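Local structure of phosphoserine aminotransferase (Bacillus circulans, 1BT4) at residues A[299-304]-A[333-338]; A[16-21]-A[251-256]; A[34-39]-A[240-245]. The protein catalyses the reversible, pyridoxal phosphate-dependent transamination that makes phosphoserine, and also phosphohydroxythreonine, in serine and pyridoxine phosphate biosynthesis. All blocks are in the same frame, centred on the assembly; numbering follows the deposited sequence.

Contact 1 of 3, residues A[299-304]-A[333-338]; sequences ITFRLA and LRASIY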
loop_
_atom_site.group_PDB
_atom_site.type_symbol
_atom_site.label_atom_id
_atom_site.label_comp_id
_atom_site.label_asym_id
_atom_site.label_seq_id
_atom_site.Cartn_x
_atom_site.Cartn_y
_atom_site.Cartn_z
ATOM N N ILE A 299 10.494 -16.961 -18.093
ATOM C CA ILE A 299 11.314 -17.930 -18.798
ATOM C C ILE A 299 12.709 -17.972 -18.201
ATOM O O ILE A 299 13.461 -16.993 -18.253
ATOM C CB ILE A 299 11.381 -17.606 -20.303
ATOM C CG1 ILE A 299 9.968 -17.683 -20.904
ATOM C CG2 ILE A 299 12.347 -18.554 -21.009
ATOM C CD1 ILE A 299 9.850 -17.152 -22.305
ATOM N N THR A 300 13.042 -19.110 -17.610
ATOM C CA THR A 300 14.336 -19.284 -16.990
ATOM C C THR A 300 15.229 -20.173 -17.849
ATOM O O THR A 300 14.793 -21.197 -18.378
ATOM C CB THR A 300 14.190 -19.847 -15.558
ATOM O OG1 THR A 300 13.414 -21.053 -15.589
ATOM C CG2 THR A 300 13.488 -18.831 -14.668
ATOM N N PHE A 301 16.458 -19.721 -18.060
ATOM C CA PHE A 301 17.424 -20.471 -18.853
ATOM C C PHE A 301 18.852 -20.227 -18.367
ATOM O O PHE A 301 19.118 -19.261 -17.647
ATOM C CB PHE A 301 17.288 -20.155 -20.353
ATOM C CG PHE A 301 17.442 -18.694 -20.703
ATOM C CD1 PHE A 301 16.431 -17.777 -20.408
ATOM C CD2 PHE A 301 18.579 -18.239 -21.360
ATOM C CE1 PHE A 301 16.550 -16.428 -20.768
ATOM C CE2 PHE A 301 18.708 -16.897 -21.723
ATOM C CZ PHE A 301 17.691 -15.991 -21.426
ATOM N N ARG A 302 19.748 -21.145 -18.715
ATOM C CA ARG A 302 21.147 -21.044 -18.321
ATOM C C ARG A 302 22.117 -21.218 -19.484
ATOM O O ARG A 302 21.744 -21.643 -20.574
ATOM C CB ARG A 302 21.484 -22.088 -17.251
ATOM C CG ARG A 302 20.796 -21.884 -15.919
ATOM C CD ARG A 302 21.608 -22.516 -14.791
ATOM N NE ARG A 302 22.669 -21.631 -14.308
ATOM C CZ ARG A 302 23.137 -21.639 -13.062
ATOM N NH1 ARG A 302 22.643 -22.497 -12.176
ATOM N NH2 ARG A 302 24.053 -20.753 -12.684
ATOM N N LEU A 303 23.371 -20.870 -19.227
ATOM C CA LEU A 303 24.436 -21.007 -20.208
ATOM C C LEU A 303 25.414 -22.052 -19.675
ATOM O O LEU A 303 25.305 -22.481 -18.526
ATOM C CB LEU A 303 25.121 -19.657 -20.446
ATOM C CG LEU A 303 24.186 -18.642 -21.116
ATOM C CD1 LEU A 303 24.828 -17.277 -21.294
ATOM C CD2 LEU A 303 23.800 -19.211 -22.450
ATOM N N ALA A 304 26.359 -22.463 -20.509
ATOM C CA ALA A 304 27.331 -23.482 -20.127
ATOM C C ALA A 304 28.092 -23.199 -18.839
ATOM O O ALA A 304 28.376 -24.119 -18.070
ATOM C CB ALA A 304 28.306 -23.729 -21.267
ATOM N N LEU A 333 19.449 -17.005 -15.970
ATOM C CA LEU A 333 18.766 -15.858 -16.565
ATOM C C LEU A 333 17.249 -16.053 -16.581
ATOM O O LEU A 333 16.745 -17.183 -16.656
ATOM C CB LEU A 333 19.299 -15.645 -17.988
ATOM C CG LEU A 333 20.823 -15.512 -18.094
ATOM C CD1 LEU A 333 21.294 -15.982 -19.448
ATOM C CD2 LEU A 333 21.251 -14.070 -17.803
ATOM N N ARG A 334 16.524 -14.943 -16.517
ATOM C CA ARG A 334 15.070 -14.980 -16.510
ATOM C C ARG A 334 14.462 -13.850 -17.335
ATOM O O ARG A 334 14.713 -12.670 -17.081
ATOM C CB ARG A 334 14.543 -14.921 -15.065
ATOM C CG ARG A 334 13.014 -14.889 -14.942
ATOM C CD ARG A 334 12.567 -14.907 -13.484
ATOM N NE ARG A 334 13.261 -13.894 -12.697
ATOM C CZ ARG A 334 12.937 -13.540 -11.453
ATOM N NH1 ARG A 334 11.910 -14.119 -10.829
ATOM N NH2 ARG A 334 13.638 -12.588 -10.836
ATOM N N ALA A 335 13.659 -14.226 -18.325
ATOM C CA ALA A 335 12.989 -13.260 -19.178
ATOM C C ALA A 335 11.543 -13.210 -18.725
ATOM O O ALA A 335 10.789 -14.157 -18.939
ATOM C CB ALA A 335 13.079 -13.693 -20.660
ATOM N N SER A 336 11.182 -12.147 -18.018
ATOM C CA SER A 336 9.809 -11.997 -17.555
ATOM C C SER A 336 9.037 -11.250 -18.629
ATOM O O SER A 336 9.299 -10.076 -18.907
ATOM C CB SER A 336 9.749 -11.250 -16.226
ATOM O OG SER A 336 10.383 -12.007 -15.212
ATOM N N ILE A 337 8.076 -11.947 -19.219
ATOM C CA ILE A 337 7.272 -11.406 -20.295
ATOM C C ILE A 337 5.776 -11.281 -19.986
ATOM O O ILE A 337 4.927 -11.824 -20.691
ATOM C CB ILE A 337 7.497 -12.245 -21.570
ATOM C CG1 ILE A 337 7.277 -13.734 -21.266
ATOM C CG2 ILE A 337 8.909 -12.013 -22.096
ATOM C CD1 ILE A 337 7.302 -14.644 -22.485
ATOM N N TYR A 338 5.462 -10.514 -18.950
ATOM C CA TYR A 338 4.079 -10.278 -18.541
ATOM C C TYR A 338 3.232 -9.617 -19.652
ATOM O O TYR A 338 3.769 -9.208 -20.683
ATOM C CB TYR A 338 4.068 -9.400 -17.292
ATOM C CG TYR A 338 4.842 -9.975 -16.130
ATOM C CD1 TYR A 338 4.530 -11.236 -15.616
ATOM C CD2 TYR A 338 5.888 -9.255 -15.538
ATOM C CE1 TYR A 338 5.241 -11.773 -14.541
ATOM C CE2 TYR A 338 6.601 -9.780 -14.460
ATOM C CZ TYR A 338 6.271 -11.042 -13.967
ATOM O OH TYR A 338 6.965 -11.575 -12.907
#

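Contact 2 of 3, residues A[16-21]-A[251-256]; sequences LEVLER and LKWIEE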
loop_
_atom_site.group_PDB
_atom_site.type_symbol
_atom_site.label_atom_id
_atom_site.label_comp_id
_atom_site.label_asym_id
_atom_site.label_seq_id
_atom_site.Cartn_x
_atom_site.Cartn_y
_atom_site.Cartn_z
ATOM N N LEU A 16 2.342 1.353 -22.343
ATOM C CA LEU A 16 2.719 2.740 -22.609
ATOM C C LEU A 16 1.496 3.655 -22.671
ATOM O O LEU A 16 1.513 4.757 -22.111
ATOM C CB LEU A 16 3.547 2.834 -23.900
ATOM C CG LEU A 16 4.072 4.192 -24.398
ATOM C CD1 LEU A 16 4.887 4.914 -23.325
ATOM C CD2 LEU A 16 4.915 3.971 -25.646
ATOM N N GLU A 17 0.417 3.180 -23.299
ATOM C CA GLU A 17 -0.796 3.991 -23.396
ATOM C C GLU A 17 -1.489 4.236 -22.056
ATOM O O GLU A 17 -2.087 5.301 -21.860
ATOM C CB GLU A 17 -1.775 3.452 -24.443
ATOM C CG GLU A 17 -2.180 2.003 -24.293
ATOM C CD GLU A 17 -3.223 1.578 -25.340
ATOM O OE1 GLU A 17 -4.257 2.274 -25.457
ATOM O OE2 GLU A 17 -3.008 0.559 -26.048
ATOM N N VAL A 18 -1.377 3.289 -21.119
ATOM C CA VAL A 18 -1.989 3.482 -19.807
ATOM C C VAL A 18 -1.166 4.477 -18.993
ATOM O O VAL A 18 -1.721 5.232 -18.192
ATOM C CB VAL A 18 -2.207 2.156 -19.020
ATOM C CG1 VAL A 18 -2.757 1.076 -19.935
ATOM C CG2 VAL A 18 -0.952 1.711 -18.330
ATOM N N LEU A 19 0.151 4.502 -19.225
ATOM C CA LEU A 19 1.044 5.441 -18.531
ATOM C C LEU A 19 0.784 6.863 -19.030
ATOM O O LEU A 19 0.798 7.818 -18.250
ATOM C CB LEU A 19 2.521 5.074 -18.742
ATOM C CG LEU A 19 3.191 3.954 -17.929
ATOM C CD1 LEU A 19 4.548 3.625 -18.528
ATOM C CD2 LEU A 19 3.343 4.353 -16.477
ATOM N N GLU A 20 0.558 6.991 -20.338
ATOM C CA GLU A 20 0.262 8.280 -20.972
ATOM C C GLU A 20 -1.110 8.838 -20.566
ATOM O O GLU A 20 -1.232 10.024 -20.265
ATOM C CB GLU A 20 0.378 8.168 -22.495
ATOM C CG GLU A 20 1.779 7.788 -22.945
ATOM C CD GLU A 20 1.960 7.893 -24.439
ATOM O OE1 GLU A 20 1.363 7.080 -25.174
ATOM O OE2 GLU A 20 2.700 8.799 -24.879
ATOM N N ARG A 21 -2.138 7.992 -20.554
ATOM C CA ARG A 21 -3.477 8.427 -20.138
ATOM C C ARG A 21 -3.428 8.892 -18.686
ATOM O O ARG A 21 -4.070 9.870 -18.308
ATOM C CB ARG A 21 -4.477 7.277 -20.231
ATOM C CG ARG A 21 -4.685 6.758 -21.620
ATOM C CD ARG A 21 -5.678 5.621 -21.607
ATOM N NE ARG A 21 -5.763 4.997 -22.918
ATOM C CZ ARG A 21 -6.372 3.841 -23.159
ATOM N NH1 ARG A 21 -6.960 3.172 -22.171
ATOM N NH2 ARG A 21 -6.399 3.355 -24.394
ATOM N N LEU A 251 -6.941 -2.645 -16.647
ATOM C CA LEU A 251 -8.079 -3.508 -16.972
ATOM C C LEU A 251 -8.751 -3.063 -18.276
ATOM O O LEU A 251 -9.114 -3.897 -19.112
ATOM C CB LEU A 251 -9.087 -3.520 -15.815
ATOM C CG LEU A 251 -8.537 -4.102 -14.505
ATOM C CD1 LEU A 251 -9.570 -3.985 -13.388
ATOM C CD2 LEU A 251 -8.098 -5.565 -14.725
ATOM N N LYS A 252 -8.888 -1.749 -18.455
ATOM C CA LYS A 252 -9.475 -1.186 -19.674
ATOM C C LYS A 252 -8.608 -1.630 -20.844
ATOM O O LYS A 252 -9.108 -2.082 -21.874
ATOM C CB LYS A 252 -9.482 0.342 -19.618
ATOM C CG LYS A 252 -10.343 0.937 -18.531
ATOM C CD LYS A 252 -10.286 2.451 -18.630
ATOM C CE LYS A 252 -10.987 3.105 -17.476
ATOM N NZ LYS A 252 -10.965 4.582 -17.615
ATOM N N TRP A 253 -7.299 -1.521 -20.648
ATOM C CA TRP A 253 -6.327 -1.908 -21.649
ATOM C C TRP A 253 -6.432 -3.387 -22.020
ATOM O O TRP A 253 -6.450 -3.708 -23.205
ATOM C CB TRP A 253 -4.921 -1.571 -21.158
ATOM C CG TRP A 253 -3.825 -2.004 -22.078
ATOM C CD1 TRP A 253 -3.303 -1.300 -23.132
ATOM C CD2 TRP A 253 -3.103 -3.239 -22.022
ATOM N NE1 TRP A 253 -2.306 -2.026 -23.737
ATOM C CE2 TRP A 253 -2.163 -3.222 -23.078
ATOM C CE3 TRP A 253 -3.165 -4.362 -21.187
ATOM C CZ2 TRP A 253 -1.284 -4.292 -23.319
ATOM C CZ3 TRP A 253 -2.299 -5.422 -21.425
ATOM C CH2 TRP A 253 -1.369 -5.380 -22.486
ATOM N N ILE A 254 -6.521 -4.282 -21.028
ATOM C CA ILE A 254 -6.626 -5.730 -21.302
ATOM C C ILE A 254 -7.838 -6.012 -22.182
ATOM O O ILE A 254 -7.817 -6.910 -23.026
ATOM C CB ILE A 254 -6.761 -6.592 -20.007
ATOM C CG1 ILE A 254 -5.546 -6.393 -19.093
ATOM C CG2 ILE A 254 -6.883 -8.078 -20.371
ATOM C CD1 ILE A 254 -5.596 -7.187 -17.791
ATOM N N GLU A 255 -8.893 -5.232 -21.971
ATOM C CA GLU A 255 -10.116 -5.372 -22.745
ATOM C C GLU A 255 -9.849 -4.952 -24.201
ATOM O O GLU A 255 -10.306 -5.613 -25.135
ATOM C CB GLU A 255 -11.229 -4.530 -22.120
ATOM C CG GLU A 255 -12.619 -5.058 -22.396
ATOM C CD GLU A 255 -13.686 -4.209 -21.755
ATOM O OE1 GLU A 255 -13.932 -4.372 -20.536
ATOM O OE2 GLU A 255 -14.269 -3.371 -22.478
ATOM N N GLU A 256 -9.070 -3.882 -24.380
ATOM C CA GLU A 256 -8.706 -3.388 -25.706
ATOM C C GLU A 256 -7.864 -4.416 -26.456
ATOM O O GLU A 256 -7.803 -4.410 -27.684
ATOM C CB GLU A 256 -7.906 -2.093 -25.592
ATOM C CG GLU A 256 -8.587 -1.032 -24.777
ATOM C CD GLU A 256 -7.782 0.248 -24.667
ATOM O OE1 GLU A 256 -6.531 0.212 -24.771
ATOM O OE2 GLU A 256 -8.416 1.304 -24.456
#

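Contact 3 of 3, residues A[34-39]-A[240-245]; sequences MSIMEM and PSFGIY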
loop_
_atom_site.group_PDB
_atom_site.type_symbol
_atom_site.label_atom_id
_atom_site.label_comp_id
_atom_site.label_asym_id
_atom_site.label_seq_id
_atom_site.Cartn_x
_atom_site.Cartn_y
_atom_site.Cartn_z
ATOM N N MET A 34 -8.573 18.776 -9.270
ATOM C CA MET A 34 -7.656 18.063 -8.404
ATOM C C MET A 34 -7.293 16.698 -8.960
ATOM O O MET A 34 -7.964 16.184 -9.851
ATOM C CB MET A 34 -8.257 17.948 -6.996
ATOM C CG MET A 34 -9.714 17.530 -6.964
ATOM S SD MET A 34 -10.541 18.035 -5.434
ATOM C CE MET A 34 -10.165 16.701 -4.457
ATOM N N SER A 35 -6.205 16.137 -8.437
ATOM C CA SER A 35 -5.695 14.824 -8.826
ATOM C C SER A 35 -6.526 13.745 -8.150
ATOM O O SER A 35 -7.092 13.981 -7.092
ATOM C CB SER A 35 -4.235 14.689 -8.366
ATOM O OG SER A 35 -3.700 13.411 -8.668
ATOM N N ILE A 36 -6.560 12.548 -8.734
ATOM C CA ILE A 36 -7.316 11.435 -8.149
ATOM C C ILE A 36 -6.767 11.113 -6.746
ATOM O O ILE A 36 -7.463 10.544 -5.903
ATOM C CB ILE A 36 -7.258 10.154 -9.055
ATOM C CG1 ILE A 36 -8.246 9.087 -8.568
ATOM C CG2 ILE A 36 -5.868 9.556 -9.056
ATOM C CD1 ILE A 36 -9.563 9.088 -9.300
ATOM N N MET A 37 -5.523 11.502 -6.491
ATOM C CA MET A 37 -4.927 11.243 -5.197
ATOM C C MET A 37 -5.112 12.314 -4.127
ATOM O O MET A 37 -4.569 12.196 -3.028
ATOM C CB MET A 37 -3.457 10.832 -5.340
ATOM C CG MET A 37 -2.599 11.658 -6.276
ATOM S SD MET A 37 -0.958 10.887 -6.432
ATOM C CE MET A 37 0.092 12.238 -5.972
ATOM N N GLU A 38 -5.904 13.339 -4.434
ATOM C CA GLU A 38 -6.187 14.416 -3.477
ATOM C C GLU A 38 -7.673 14.363 -3.089
ATOM O O GLU A 38 -8.170 15.207 -2.340
ATOM C CB GLU A 38 -5.894 15.797 -4.088
ATOM C CG GLU A 38 -4.468 16.055 -4.559
ATOM C CD GLU A 38 -4.323 17.435 -5.201
ATOM O OE1 GLU A 38 -4.654 17.595 -6.388
ATOM O OE2 GLU A 38 -3.889 18.373 -4.517
ATOM N N MET A 39 -8.378 13.368 -3.615
ATOM C CA MET A 39 -9.809 13.214 -3.359
ATOM C C MET A 39 -10.127 12.202 -2.258
ATOM O O MET A 39 -9.407 11.224 -2.073
ATOM C CB MET A 39 -10.532 12.792 -4.642
ATOM C CG MET A 39 -10.131 13.570 -5.876
ATOM S SD MET A 39 -11.061 13.102 -7.342
ATOM C CE MET A 39 -10.870 11.401 -7.266
ATOM N N PRO A 240 -5.423 2.076 -1.066
ATOM C CA PRO A 240 -4.318 2.525 -1.924
ATOM C C PRO A 240 -4.949 3.135 -3.183
ATOM O O PRO A 240 -4.969 2.554 -4.276
ATOM C CB PRO A 240 -3.539 1.232 -2.186
ATOM C CG PRO A 240 -4.585 0.159 -2.078
ATOM C CD PRO A 240 -5.365 0.618 -0.862
ATOM N N SER A 241 -5.532 4.305 -2.953
ATOM C CA SER A 241 -6.253 5.121 -3.927
ATOM C C SER A 241 -5.663 5.170 -5.339
ATOM O O SER A 241 -6.309 4.746 -6.301
ATOM C CB SER A 241 -6.380 6.544 -3.363
ATOM O OG SER A 241 -7.570 7.162 -3.790
ATOM N N PHE A 242 -4.448 5.699 -5.466
ATOM C CA PHE A 242 -3.821 5.805 -6.781
ATOM C C PHE A 242 -3.584 4.441 -7.438
ATOM O O PHE A 242 -3.817 4.278 -8.646
ATOM C CB PHE A 242 -2.517 6.609 -6.710
ATOM C CG PHE A 242 -1.958 6.970 -8.063
ATOM C CD1 PHE A 242 -2.626 7.870 -8.885
ATOM C CD2 PHE A 242 -0.778 6.395 -8.525
ATOM C CE1 PHE A 242 -2.131 8.191 -10.152
ATOM C CE2 PHE A 242 -0.274 6.709 -9.788
ATOM C CZ PHE A 242 -0.954 7.610 -10.604
ATOM N N GLY A 243 -3.163 3.463 -6.637
ATOM C CA GLY A 243 -2.909 2.130 -7.155
ATOM C C GLY A 243 -4.145 1.466 -7.728
ATOM O O GLY A 243 -4.076 0.771 -8.737
ATOM N N ILE A 244 -5.285 1.671 -7.082
ATOM C CA ILE A 244 -6.533 1.084 -7.550
ATOM C C ILE A 244 -6.984 1.768 -8.835
ATOM O O ILE A 244 -7.530 1.121 -9.739
ATOM C CB ILE A 244 -7.610 1.148 -6.448
ATOM C CG1 ILE A 244 -7.187 0.227 -5.289
ATOM C CG2 ILE A 244 -8.973 0.742 -7.013
ATOM C CD1 ILE A 244 -7.886 0.496 -3.972
ATOM N N TYR A 245 -6.701 3.066 -8.920
ATOM C CA TYR A 245 -7.009 3.871 -10.096
ATOM C C TYR A 245 -6.217 3.333 -11.300
ATOM O O TYR A 245 -6.752 3.213 -12.404
ATOM C CB TYR A 245 -6.648 5.344 -9.831
ATOM C CG TYR A 245 -6.382 6.141 -11.085
ATOM C CD1 TYR A 245 -7.421 6.512 -11.941
ATOM C CD2 TYR A 245 -5.077 6.473 -11.450
ATOM C CE1 TYR A 245 -7.160 7.190 -13.135
ATOM C CE2 TYR A 245 -4.806 7.144 -12.636
ATOM C CZ TYR A 245 -5.849 7.498 -13.472
ATOM O OH TYR A 245 -5.563 8.142 -14.649
HETATM O O HOH W 1 -7.381 9.707 -3.136
#

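Contact 1 of 3, residues A[299-304]-A[333-338]
L333 lies over one face of the F301 ring. Its CB sits 3.9 Å from the ring centroid and only 15° off the normal, a CH-pi contact. Its CD1 reaches the rim and comes within 3.6 Å of F301 CE2. The ring leans toward the partner strand because CG of F301 stands between its own N and carbonyl carbon (chi1 57°). One edge of the ring is turned to A335. Here CE1 of F301 lies 4.4 Å from CB of A335. I299 meets A335 through their CB atoms. It also sends CD1 out to CD1 of I337, 3.6 Å away, where the two branches cross at a slant. The strands run antiparallel. I299-A335 and F301-L333 are hydrogen-bonded pairs, and T300-R334 between them is a non-hydrogen-bonded pair. The bond from L333 N to F301 O is 2.8 Å long. This is one edge of the three-stranded antiparallel sheet of the smaller domain of the class-V aminotransferase fold. Helices 259-279, 306-318 and 343-359 pack on the face that carries I299, F301, L333 and A335. An alanine in place of F301 would probably open a gap under L333 and leave I278 and M353 without their aromatic partner. On the other face T300 and R334 lie side by side, pointing the same way, with T300 CG2 4.0 Å from R334 CG. Their polar ends turn to loop carbonyls: T300 OG1 bonds to E154 O, and R334 NH1 bonds to O of T152, a cofactor-binding residue.

Contact 2 of 3, residues A[16-21]-A[251-256]
R21 NH2 is gripped by two carboxylates. E17, one turn earlier, forms a salt bridge to it, with OE1 2.6 Å from R21 NH2. Across the contact, E256 makes the second salt bridge: OE2 accepts from R21 NH2 at 2.9 Å with its syn lone pair. E256 OE2 lies only 15° out of the guanidinium plane. The carboxylate oxygens of E256 pair unevenly with the arginine: the bonds from NH2 to OE1 and NH1 to OE2 are weak, and the guanidinium and carboxylate planes are 72° apart. R21 reaches across with its chain extended from CG to NE. The three residues form a salt-bridge network. E17 CG sits between its own N and carbonyl carbon (chi1 54°), which swings the carboxylate toward W253. There the carboxylate stands almost square to the indole, at its edge, with OE2 3.5 Å from W253 CD1. On the buried side, V18 CG1 packs on W253 CB at 3.6 Å. These pairs join helix 16-24 to the end of helix 241-256. E17 OE1 and E256 OE1 are 3.1 Å apart, both acceptors. The arginine probably offsets their repulsion, so the network is likely to depend on its charge.

Contact 3 of 3, residues A[34-39]-A[240-245]
This is a buried, mainly apolar contact between the loop that joins helices 16-24 and 44-60 and the first turns of helix 241-256. It lies beside the second subunit. I36 carries it with one methyl. CG2 of I36 sits over a face of the Y245 ring, 4.2 Å from its centroid and 23° off the normal, offset toward the rim. The same CG2 meets F242 at the ring edge, in plane, 3.7 Å from CD1. One methyl thus fills the angle between two rings. It is directed there because CG1 of I36 takes the position anti to the backbone N (chi1 -170°) and leaves CG2 between N and the carbonyl carbon. M37 adds a Met-aromatic contact. Its SD lies 4.7 Å from the centroid of the F242 ring, in an oblique approach. A water makes the polar link. It accepts from S241 OG at 2.6 Å and donates to I36 O at 2.9 Å and to M39 O at 2.7 Å. The serine hydroxyl is thereby tied to two loop carbonyls that it does not bond directly. The hydroxyl of Y245 turns to E25. F242 also meets F242 of the second subunit, and E38 forms a salt bridge with R3 of that subunit. The helix starts just after T238, a cofactor-binding residue. The arrangement fits the dimer interface of the fold type I aminotransferases, where the loop leading into such a helix probably reaches the cofactor site of the partner subunit.

Overall arrangement
Contacts 2 and 3 both use helix 241-256, and their centres lie about 17 Å apart. Contact 3 holds the start of the helix and contact 2 its end. Contact 3 is nested along the chain inside the loop closed by contact 2, and both touch the second subunit. Contact 1 stands apart, its centre about 27 Å from that of contact 2 and 35 Å from that of contact 3. It shares no helix or strand with them. Contact 1 is core, with backbone bonds and apolar side chains. Contact 3 is also buried, but rings and a water replace strand pairing. Contact 2 is partly buried: its charged groups are more exposed than V18 and W253 between the helices.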